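Local coordinates for protein putative 6-phosphogluconolactonase (PDB 3LHI) that probably hydrolyses 6-phosphogluconolactone to 6-phosphogluconate, the second step of the oxidative pentose phosphate pathway, at residues 48-53 / 82-87; 131-136 / 213-218; 140-145 / 181-186. All coordinates share one frame; numbering follows the deposited sequence.

Contact 1: 48-53 / 82-87; sequences AFFNAL and TGLVRE. With EDO (1,2-ethanediol), chain C.
Phe-50 sets its CG beside the backbone N and anti to the carbonyl carbon (chi1 -71°), which brings its ring up to Val-85; Leu-84, modelled in two conformers, has its CG anti to the backbone N (chi1 175°) in the one described, and its part of the contact holds for that conformer. The firmer meeting is that of Phe-50 CE2 with Val-85 CG2 at 4.1 Å, the methyl approaching the ring obliquely. Leu-84 draws near only at its end, where its methyl CD2 comes to 4.0 Å from Phe-50 CE2. That methyl lies at the edge of the ring, near its plane, and the two side chains cross at about a right angle. In this conformer two methyls from successive residues converge on one corner of the aromatic ring, and the contact is purely apolar. The buried surface is small, 99 Å², because a single ring carbon and two methyls make the closest approaches.

In topology, helix 47-54 connects the parallel neighbours 36-40 and 63-71, and helix 81-88 lies between 63-71 and its parallel partner 98-99. The contact thus joins the helices of two successive beta-alpha-beta crossovers in the Rossmann-like sheet. Val-40 of strand 36-40 touches both Phe-50 and Val-85, placing the meeting point against the sheet, whereas helix 11-33 packs on Phe-49.

On the segment 82-87, the guanidinium of Arg-86 has Thr-82 CG2 3.4 Å above one face, offset toward the rim; it also bridges to Asp-105 and makes a cation-pi contact with Trp-99. A 1,2-ethanediol, probably from the crystallisation liquor, donates from O2 to Glu-87 OE1 at 2.7 Å, and its O2 comes to 3.4 Å from Leu-84 CA.

Contact 2: 131-136 / 213-218; sequences LILGMG and YPISLV
Tyr-213 O accepts the amide of Ser-216 N at 2.8 Å, and Ile-215, within the turn so made, faces Leu-133 and Met-135. The arrangement belongs to a Rossmann-like fold: strand 130-133 runs parallel between strands 36-40 and 188-194, and helix 215-219 packs over its carboxyl end and the loop that follows. Ile-215 is divided between two partners. Its CD1 lies 4.2 Å from Leu-133 CD1, whereas its other branch, CG2, turns to the selenomethionine at Met-135. With CG1 anti to the backbone N (chi1 -170°), Ile-215 has CG2 between N and the carbonyl carbon. Leu-133 also reaches one helical turn onward, with CD1 4.2 Å from Val-218 CG1. All four touching side chains are buried, and 171 Å² is covered in total.

Helix 196-206 contributes Val-201 against Met-135 and Ala-205 against Ile-215, while Ile-183 of helix 180-184 touches both Leu-133 and Val-218. The Met-135 chain is extended to SE and bends at chi3 (73°), crossing Ile-215 at about a right angle; Ile-215 CG2 sits 3.8 Å from Met-135 SE and 4.0 Å from Met-135 CG.

Contact 3: 140-145 / 181-186; sequences HTASIF and DAIAHT
Ile-144 and Ile-183 reach toward each other tip to tip, Ile-144 CD1 standing 4.0 Å from Ile-183 CD1. In both, CG1 is anti to the carbonyl carbon and the chain then runs on extended to CD1 (chi2 172° and 170°), which accounts for the end-on meeting. The methyl of Ala-142 touches the same tip more loosely, Ala-142 CB lying 4.4 Å from Ile-183 CD1. One buried isoleucine end thus contacts two residues of the loop, and only 90 Å² is covered.

Behind these groups, a somewhat distorted beta turn close to type II' shapes the loop: Ile-144 N donates to Thr-141 O at 2.8 Å, with Ala-142 at positive phi (42°). Within the same segment, Phe-145 CE1 sits 3.4 Å above the ring of His-140, over its centre, while Ala-142 O lies at that ring's edge. His-140 and the residues just before it match the glycine-rich, histidine-containing loop of 6-phosphogluconolactonases, consistent with a position near the active site.

The helix end carrying Ile-183 is closed by side-chain bonds to its last carbonyls. Asp-181 O accepts both His-185 N and His-185 ND1, the latter at 2.7 Å and in the imidazole plane, so that this nitrogen carries a proton. Thr-186 OG1 donates to Ala-182 O at 2.9 Å, and this carbonyl also receives Gln-127 NE2.

Farther out, Ser-143 OG bonds Asp-69 and Arg-175, Ser-143 N bonds Ser-177 OG, and Ser-143 O bonds Thr-166 OG1. The contact lies between strand 175-178, whose Ser-177 touches Ala-142 and Ile-144, strand 130-133, whose Leu-131 meets Ile-183, and helix 215-219, whose Val-218 touches Thr-141.

How the contacts relate
From the N terminus, contact 1 comes first: it closes a span of 28 residues containing strand 63-71, and it is complete before contact 2 opens. Contact 2 closes the longest span, 76 residues from strand 130-133 to helix 215-219, and contact 3 falls wholly within it, closing 35 residues between the loop and helix 180-184. The inner and outer contacts have centres 7 Å apart and touch through a probable hydrogen bond between Gly-134 O and Thr-141 OG1 (2.8 Å). Contact 1 is centred about 20 Å from each, yet in the conformer of Ile-132 described, Phe-49 CZ comes to 3.8 Å from Ile-132 CD1, a touch between helix 47-54 and the central strand.

Contact 1: 48-53 / 82-87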
loop_
_atom_site.group_PDB
_atom_site.type_symbol
_atom_site.label_atom_id
_atom_site.label_comp_id
_atom_site.label_asym_id
_atom_site.label_seq_id
_atom_site.Cartn_x
_atom_site.Cartn_y
_atom_site.Cartn_z
ATOM N N ALA A 48 -14.108 -1.532 -0.996
ATOM C CA ALA A 48 -15.158 -1.664 0.031
ATOM C C ALA A 48 -14.574 -1.329 1.409
ATOM O O ALA A 48 -15.221 -0.704 2.260
ATOM C CB ALA A 48 -15.755 -3.058 -0.006
ATOM N N PHE A 49 -13.318 -1.747 1.636
ATOM C CA PHE A 49 -12.569 -1.422 2.859
ATOM C C PHE A 49 -12.411 0.096 2.983
ATOM O O PHE A 49 -12.654 0.639 4.056
ATOM C CB PHE A 49 -11.240 -2.159 2.824
ATOM C CG PHE A 49 -10.130 -1.461 3.581
ATOM C CD1 PHE A 49 -10.158 -1.286 4.945
ATOM C CD2 PHE A 49 -9.023 -0.996 2.898
ATOM C CE1 PHE A 49 -9.126 -0.625 5.592
ATOM C CE2 PHE A 49 -7.993 -0.377 3.540
ATOM C CZ PHE A 49 -8.042 -0.181 4.876
ATOM N N PHE A 50 -12.011 0.775 1.924
ATOM C CA PHE A 50 -11.879 2.203 1.958
ATOM C C PHE A 50 -13.209 2.842 2.375
ATOM O O PHE A 50 -13.236 3.810 3.157
ATOM C CB PHE A 50 -11.507 2.772 0.596
ATOM C CG PHE A 50 -10.092 2.502 0.114
ATOM C CD1 PHE A 50 -9.115 2.009 0.922
ATOM C CD2 PHE A 50 -9.789 2.780 -1.197
ATOM C CE1 PHE A 50 -7.822 1.790 0.411
ATOM C CE2 PHE A 50 -8.507 2.551 -1.708
ATOM C CZ PHE A 50 -7.542 2.079 -0.876
ATOM N N ASN A 51 -14.304 2.402 1.756
ATOM C CA ASN A 51 -15.591 2.992 2.063
ATOM C C ASN A 51 -15.937 2.819 3.551
ATOM O O ASN A 51 -16.374 3.778 4.211
ATOM C CB ASN A 51 -16.664 2.418 1.135
ATOM C CG ASN A 51 -18.015 3.025 1.388
ATOM O OD1 ASN A 51 -18.198 4.225 1.170
ATOM N ND2 ASN A 51 -18.919 2.212 1.913
ATOM N N ALA A 52 -15.769 1.622 4.073
ATOM C CA ALA A 52 -16.041 1.362 5.473
ATOM C C ALA A 52 -15.120 2.226 6.366
ATOM O O ALA A 52 -15.540 2.784 7.388
ATOM C CB ALA A 52 -15.901 -0.115 5.803
ATOM N N LEU A 53 -13.830 2.271 6.044
ATOM C CA LEU A 53 -12.877 3.019 6.866
ATOM C C LEU A 53 -13.232 4.495 6.864
ATOM O O LEU A 53 -13.088 5.169 7.908
ATOM C CB LEU A 53 -11.456 2.793 6.363
ATOM C CG LEU A 53 -10.342 3.537 7.089
ATOM C CD1 LEU A 53 -10.276 3.068 8.560
ATOM C CD2 LEU A 53 -9.023 3.289 6.388
ATOM N N THR A 82 -3.962 7.825 -6.873
ATOM C CA THR A 82 -4.388 9.053 -6.221
ATOM C C THR A 82 -5.843 9.324 -6.525
ATOM O O THR A 82 -6.665 9.601 -5.624
ATOM C CB THR A 82 -3.516 10.218 -6.670
ATOM O OG1 THR A 82 -2.164 9.979 -6.213
ATOM C CG2 THR A 82 -4.017 11.557 -6.061
ATOM N N GLY A 83 -6.215 9.199 -7.798
ATOM C CA GLY A 83 -7.619 9.379 -8.165
ATOM C C GLY A 83 -8.546 8.363 -7.514
ATOM O O GLY A 83 -9.638 8.690 -7.069
ATOM N N LEU A 84 -8.083 7.122 -7.462
ATOM C CA LEU A 84 -8.800 6.026 -6.799
ATOM C C LEU A 84 -9.128 6.415 -5.386
ATOM O O LEU A 84 -10.304 6.407 -5.016
ATOM C CB LEU A 84 -7.971 4.728 -6.788
ATOM C CG LEU A 84 -8.595 3.573 -6.026
ATOM C CD1 LEU A 84 -9.635 2.894 -6.939
ATOM C CD2 LEU A 84 -7.432 2.634 -5.532
ATOM N N VAL A 85 -8.079 6.735 -4.607
ATOM C CA VAL A 85 -8.197 7.039 -3.212
ATOM C C VAL A 85 -9.085 8.283 -2.980
ATOM O O VAL A 85 -9.894 8.319 -2.034
ATOM C CB VAL A 85 -6.812 7.149 -2.560
ATOM C CG1 VAL A 85 -6.880 7.700 -1.147
ATOM C CG2 VAL A 85 -6.141 5.768 -2.572
ATOM N N ARG A 86 -8.977 9.277 -3.838
ATOM C CA ARG A 86 -9.837 10.436 -3.741
ATOM C C ARG A 86 -11.301 10.043 -3.954
ATOM O O ARG A 86 -12.165 10.558 -3.259
ATOM C CB ARG A 86 -9.394 11.509 -4.701
ATOM C CG ARG A 86 -8.178 12.245 -4.156
ATOM C CD ARG A 86 -7.548 13.165 -5.210
ATOM N NE ARG A 86 -6.495 13.966 -4.609
ATOM C CZ ARG A 86 -5.632 14.700 -5.290
ATOM N NH1 ARG A 86 -5.628 14.678 -6.587
ATOM N NH2 ARG A 86 -4.762 15.475 -4.632
ATOM N N GLU A 87 -11.562 9.128 -4.868
ATOM C CA GLU A 87 -12.949 8.738 -5.185
ATOM C C GLU A 87 -13.533 7.948 -4.009
ATOM O O GLU A 87 -14.696 8.153 -3.663
ATOM C CB GLU A 87 -13.009 7.916 -6.461
ATOM C CG GLU A 87 -14.423 7.426 -6.820
ATOM C CD GLU A 87 -14.607 6.895 -8.213
ATOM O OE1 GLU A 87 -13.614 6.682 -8.946
ATOM O OE2 GLU A 87 -15.784 6.716 -8.583
HETATM C C1 EDO C . -9.992 6.834 -11.469
HETATM O O1 EDO C . -10.501 5.723 -12.271
HETATM C C2 EDO C . -10.763 7.124 -10.168
HETATM O O2 EDO C . -11.050 5.945 -9.385
#

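Contact 2: 131-136 / 213-218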
loop_
_atom_site.group_PDB
_atom_site.type_symbol
_atom_site.label_atom_id
_atom_site.label_comp_id
_atom_site.label_asym_id
_atom_site.label_seq_id
_atom_site.Cartn_x
_atom_site.Cartn_y
_atom_site.Cartn_z
ATOM N N LEU A 131 0.115 0.274 7.205
ATOM C CA LEU A 131 0.219 0.034 5.754
ATOM C C LEU A 131 -0.743 -1.076 5.387
ATOM O O LEU A 131 -0.783 -2.112 6.054
ATOM C CB LEU A 131 1.656 -0.388 5.425
ATOM C CG LEU A 131 1.913 -1.007 4.061
ATOM C CD1 LEU A 131 1.645 -0.013 2.888
ATOM C CD2 LEU A 131 3.380 -1.504 4.001
ATOM N N ILE A 132 -1.541 -0.874 4.337
ATOM C CA ILE A 132 -2.310 -1.976 3.751
ATOM C C ILE A 132 -1.757 -2.251 2.347
ATOM O O ILE A 132 -1.740 -1.385 1.458
ATOM C CB ILE A 132 -3.846 -1.774 3.701
ATOM C CG1 ILE A 132 -4.427 -1.413 5.070
ATOM C CG2 ILE A 132 -4.523 -3.056 3.144
ATOM C CD1 ILE A 132 -4.308 0.028 5.420
ATOM N N LEU A 133 -1.270 -3.480 2.219
ATOM C CA LEU A 133 -0.761 -4.054 0.990
ATOM C C LEU A 133 -1.827 -4.850 0.256
ATOM O O LEU A 133 -2.826 -5.278 0.860
ATOM C CB LEU A 133 0.411 -4.980 1.312
ATOM C CG LEU A 133 1.693 -4.315 1.822
ATOM C CD1 LEU A 133 2.711 -5.364 2.219
ATOM C CD2 LEU A 133 2.234 -3.366 0.765
ATOM N N GLY A 134 -1.632 -5.016 -1.037
ATOM C CA GLY A 134 -2.313 -6.004 -1.808
ATOM C C GLY A 134 -1.287 -6.932 -2.438
ATOM O O GLY A 134 -0.092 -6.824 -2.174
HETATM N N MSE A 135 -1.742 -7.884 -3.233
HETATM C CA MSE A 135 -0.852 -8.817 -3.913
HETATM C C MSE A 135 -1.403 -9.138 -5.284
HETATM O O MSE A 135 -2.601 -9.458 -5.400
HETATM C CB MSE A 135 -0.697 -10.072 -3.084
HETATM C CG MSE A 135 0.325 -11.088 -3.653
HETATM SE SE MSE A 135 0.098 -12.833 -2.863
HETATM C CE MSE A 135 -1.525 -13.238 -3.819
ATOM N N GLY A 136 -0.566 -9.103 -6.308
ATOM C CA GLY A 136 -0.985 -9.532 -7.633
ATOM C C GLY A 136 -0.937 -11.048 -7.791
ATOM O O GLY A 136 -0.417 -11.789 -6.950
ATOM N N TYR A 213 8.221 -14.239 -6.215
ATOM C CA TYR A 213 6.962 -13.823 -5.583
ATOM C C TYR A 213 7.324 -12.761 -4.524
ATOM O O TYR A 213 7.546 -13.113 -3.369
ATOM C CB TYR A 213 6.244 -15.029 -4.915
ATOM C CG TYR A 213 6.121 -16.222 -5.829
ATOM C CD1 TYR A 213 5.343 -16.178 -6.976
ATOM C CD2 TYR A 213 6.904 -17.350 -5.598
ATOM C CE1 TYR A 213 5.278 -17.290 -7.846
ATOM C CE2 TYR A 213 6.859 -18.451 -6.447
ATOM C CZ TYR A 213 6.056 -18.406 -7.577
ATOM O OH TYR A 213 6.040 -19.503 -8.417
ATOM N N PRO A 214 7.423 -11.484 -4.949
ATOM C CA PRO A 214 8.027 -10.501 -4.045
ATOM C C PRO A 214 7.371 -10.356 -2.667
ATOM O O PRO A 214 8.076 -10.041 -1.693
ATOM C CB PRO A 214 7.993 -9.215 -4.863
ATOM C CG PRO A 214 8.187 -9.671 -6.229
ATOM C CD PRO A 214 7.331 -10.941 -6.314
ATOM N N ILE A 215 6.070 -10.619 -2.560
ATOM C CA ILE A 215 5.439 -10.576 -1.245
ATOM C C ILE A 215 6.091 -11.516 -0.233
ATOM O O ILE A 215 6.056 -11.271 0.959
ATOM C CB ILE A 215 3.940 -10.823 -1.355
ATOM C CG1 ILE A 215 3.203 -10.556 -0.040
ATOM C CG2 ILE A 215 3.637 -12.301 -1.738
ATOM C CD1 ILE A 215 3.073 -9.169 0.422
ATOM N N SER A 216 6.723 -12.580 -0.746
ATOM C CA SER A 216 7.444 -13.513 0.110
ATOM C C SER A 216 8.538 -12.832 0.900
ATOM O O SER A 216 8.905 -13.313 1.965
ATOM C CB SER A 216 8.095 -14.675 -0.664
ATOM O OG SER A 216 9.178 -14.276 -1.452
ATOM N N LEU A 217 9.113 -11.763 0.363
ATOM C CA LEU A 217 10.182 -11.058 1.059
ATOM C C LEU A 217 9.675 -10.231 2.235
ATOM O O LEU A 217 10.448 -9.858 3.132
ATOM C CB LEU A 217 10.989 -10.187 0.106
ATOM C CG LEU A 217 11.578 -10.909 -1.122
ATOM C CD1 LEU A 217 12.375 -9.889 -1.938
ATOM C CD2 LEU A 217 12.345 -12.177 -0.729
ATOM N N VAL A 218 8.382 -9.875 2.194
ATOM C CA VAL A 218 7.718 -9.212 3.294
ATOM C C VAL A 218 7.277 -10.234 4.319
ATOM O O VAL A 218 7.539 -10.050 5.497
ATOM C CB VAL A 218 6.519 -8.396 2.775
ATOM C CG1 VAL A 218 5.724 -7.773 3.975
ATOM C CG2 VAL A 218 6.928 -7.329 1.714
#

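Contact 3: 140-145 / 181-186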
loop_
_atom_site.group_PDB
_atom_site.type_symbol
_atom_site.label_atom_id
_atom_site.label_comp_id
_atom_site.label_asym_id
_atom_site.label_seq_id
_atom_site.Cartn_x
_atom_site.Cartn_y
_atom_site.Cartn_z
ATOM N N HIS A 140 3.498 -10.067 -6.687
ATOM C CA HIS A 140 4.066 -8.766 -6.381
ATOM C C HIS A 140 3.250 -8.066 -5.315
ATOM O O HIS A 140 2.087 -8.376 -5.112
ATOM C CB HIS A 140 4.213 -7.873 -7.621
ATOM C CG HIS A 140 3.040 -7.009 -7.921
ATOM N ND1 HIS A 140 1.933 -7.446 -8.616
ATOM C CD2 HIS A 140 2.812 -5.707 -7.614
ATOM C CE1 HIS A 140 1.086 -6.433 -8.745
ATOM N NE2 HIS A 140 1.587 -5.374 -8.122
ATOM N N THR A 141 3.891 -7.120 -4.655
ATOM C CA THR A 141 3.221 -6.241 -3.704
ATOM C C THR A 141 3.747 -4.831 -3.899
ATOM O O THR A 141 4.794 -4.645 -4.496
ATOM C CB THR A 141 3.377 -6.731 -2.274
ATOM O OG1 THR A 141 2.455 -6.081 -1.406
ATOM C CG2 THR A 141 4.796 -6.586 -1.717
ATOM N N ALA A 142 3.021 -3.823 -3.385
ATOM C CA ALA A 142 3.300 -2.446 -3.774
ATOM C C ALA A 142 3.556 -2.411 -5.283
ATOM O O ALA A 142 2.736 -2.981 -6.002
ATOM C CB ALA A 142 4.407 -1.862 -2.880
ATOM N N SER A 143 4.587 -1.723 -5.759
ATOM C CA SER A 143 4.994 -1.884 -7.137
ATOM C C SER A 143 6.396 -2.507 -7.147
ATOM O O SER A 143 7.213 -2.200 -8.033
ATOM C CB SER A 143 4.892 -0.593 -7.944
ATOM O OG SER A 143 3.558 -0.348 -8.408
ATOM N N ILE A 144 6.624 -3.477 -6.262
ATOM C CA ILE A 144 7.841 -4.284 -6.294
ATOM C C ILE A 144 7.535 -5.523 -7.152
ATOM O O ILE A 144 7.044 -6.534 -6.685
ATOM C CB ILE A 144 8.309 -4.665 -4.898
ATOM C CG1 ILE A 144 8.469 -3.417 -4.048
ATOM C CG2 ILE A 144 9.613 -5.469 -5.008
ATOM C CD1 ILE A 144 8.768 -3.717 -2.533
ATOM N N PHE A 145 7.735 -5.341 -8.439
ATOM C CA PHE A 145 7.435 -6.343 -9.438
ATOM C C PHE A 145 8.671 -7.245 -9.701
ATOM O O PHE A 145 9.790 -6.738 -9.756
ATOM C CB PHE A 145 7.052 -5.675 -10.753
ATOM C CG PHE A 145 5.635 -5.140 -10.792
ATOM C CD1 PHE A 145 4.623 -5.943 -11.228
ATOM C CD2 PHE A 145 5.341 -3.827 -10.402
ATOM C CE1 PHE A 145 3.303 -5.447 -11.272
ATOM C CE2 PHE A 145 4.057 -3.343 -10.422
ATOM C CZ PHE A 145 3.022 -4.160 -10.867
ATOM N N ASP A 181 12.487 -2.049 2.636
ATOM C CA ASP A 181 12.865 -1.455 3.941
ATOM C C ASP A 181 11.738 -0.642 4.514
ATOM O O ASP A 181 11.460 -0.713 5.725
ATOM C CB ASP A 181 14.135 -0.609 3.768
ATOM C CG ASP A 181 14.570 0.066 5.037
ATOM O OD1 ASP A 181 14.138 1.210 5.275
ATOM O OD2 ASP A 181 15.368 -0.552 5.738
ATOM N N ALA A 182 11.118 0.186 3.707
ATOM C CA ALA A 182 10.035 1.040 4.161
ATOM C C ALA A 182 8.865 0.196 4.665
ATOM O O ALA A 182 8.272 0.523 5.705
ATOM C CB ALA A 182 9.565 2.021 3.038
ATOM N N ILE A 183 8.527 -0.858 3.940
ATOM C CA ILE A 183 7.451 -1.748 4.358
ATOM C C ILE A 183 7.767 -2.416 5.651
ATOM O O ILE A 183 6.948 -2.428 6.587
ATOM C CB ILE A 183 7.161 -2.814 3.235
ATOM C CG1 ILE A 183 6.650 -2.111 1.996
ATOM C CG2 ILE A 183 6.249 -3.937 3.736
ATOM C CD1 ILE A 183 6.562 -3.043 0.720
ATOM N N ALA A 184 8.994 -2.946 5.755
ATOM C CA ALA A 184 9.397 -3.725 6.910
ATOM C C ALA A 184 9.418 -2.885 8.193
ATOM O O ALA A 184 9.250 -3.467 9.276
ATOM C CB ALA A 184 10.754 -4.363 6.678
ATOM N N HIS A 185 9.655 -1.589 8.062
ATOM C CA HIS A 185 9.757 -0.698 9.219
ATOM C C HIS A 185 8.478 0.057 9.520
ATOM O O HIS A 185 8.433 1.007 10.313
ATOM C CB HIS A 185 10.963 0.245 9.103
ATOM C CG HIS A 185 12.251 -0.480 9.159
ATOM N ND1 HIS A 185 12.776 -1.121 8.056
ATOM C CD2 HIS A 185 13.068 -0.769 10.205
ATOM C CE1 HIS A 185 13.894 -1.747 8.415
ATOM N NE2 HIS A 185 14.091 -1.543 9.714
ATOM N N THR A 186 7.381 -0.385 8.902
ATOM C CA THR A 186 6.052 0.119 9.205
ATOM C C THR A 186 5.530 -0.690 10.421
ATOM O O THR A 186 5.550 -1.900 10.420
ATOM C CB THR A 186 5.109 -0.043 8.001
ATOM O OG1 THR A 186 5.612 0.778 6.941
ATOM C CG2 THR A 186 3.738 0.433 8.372
#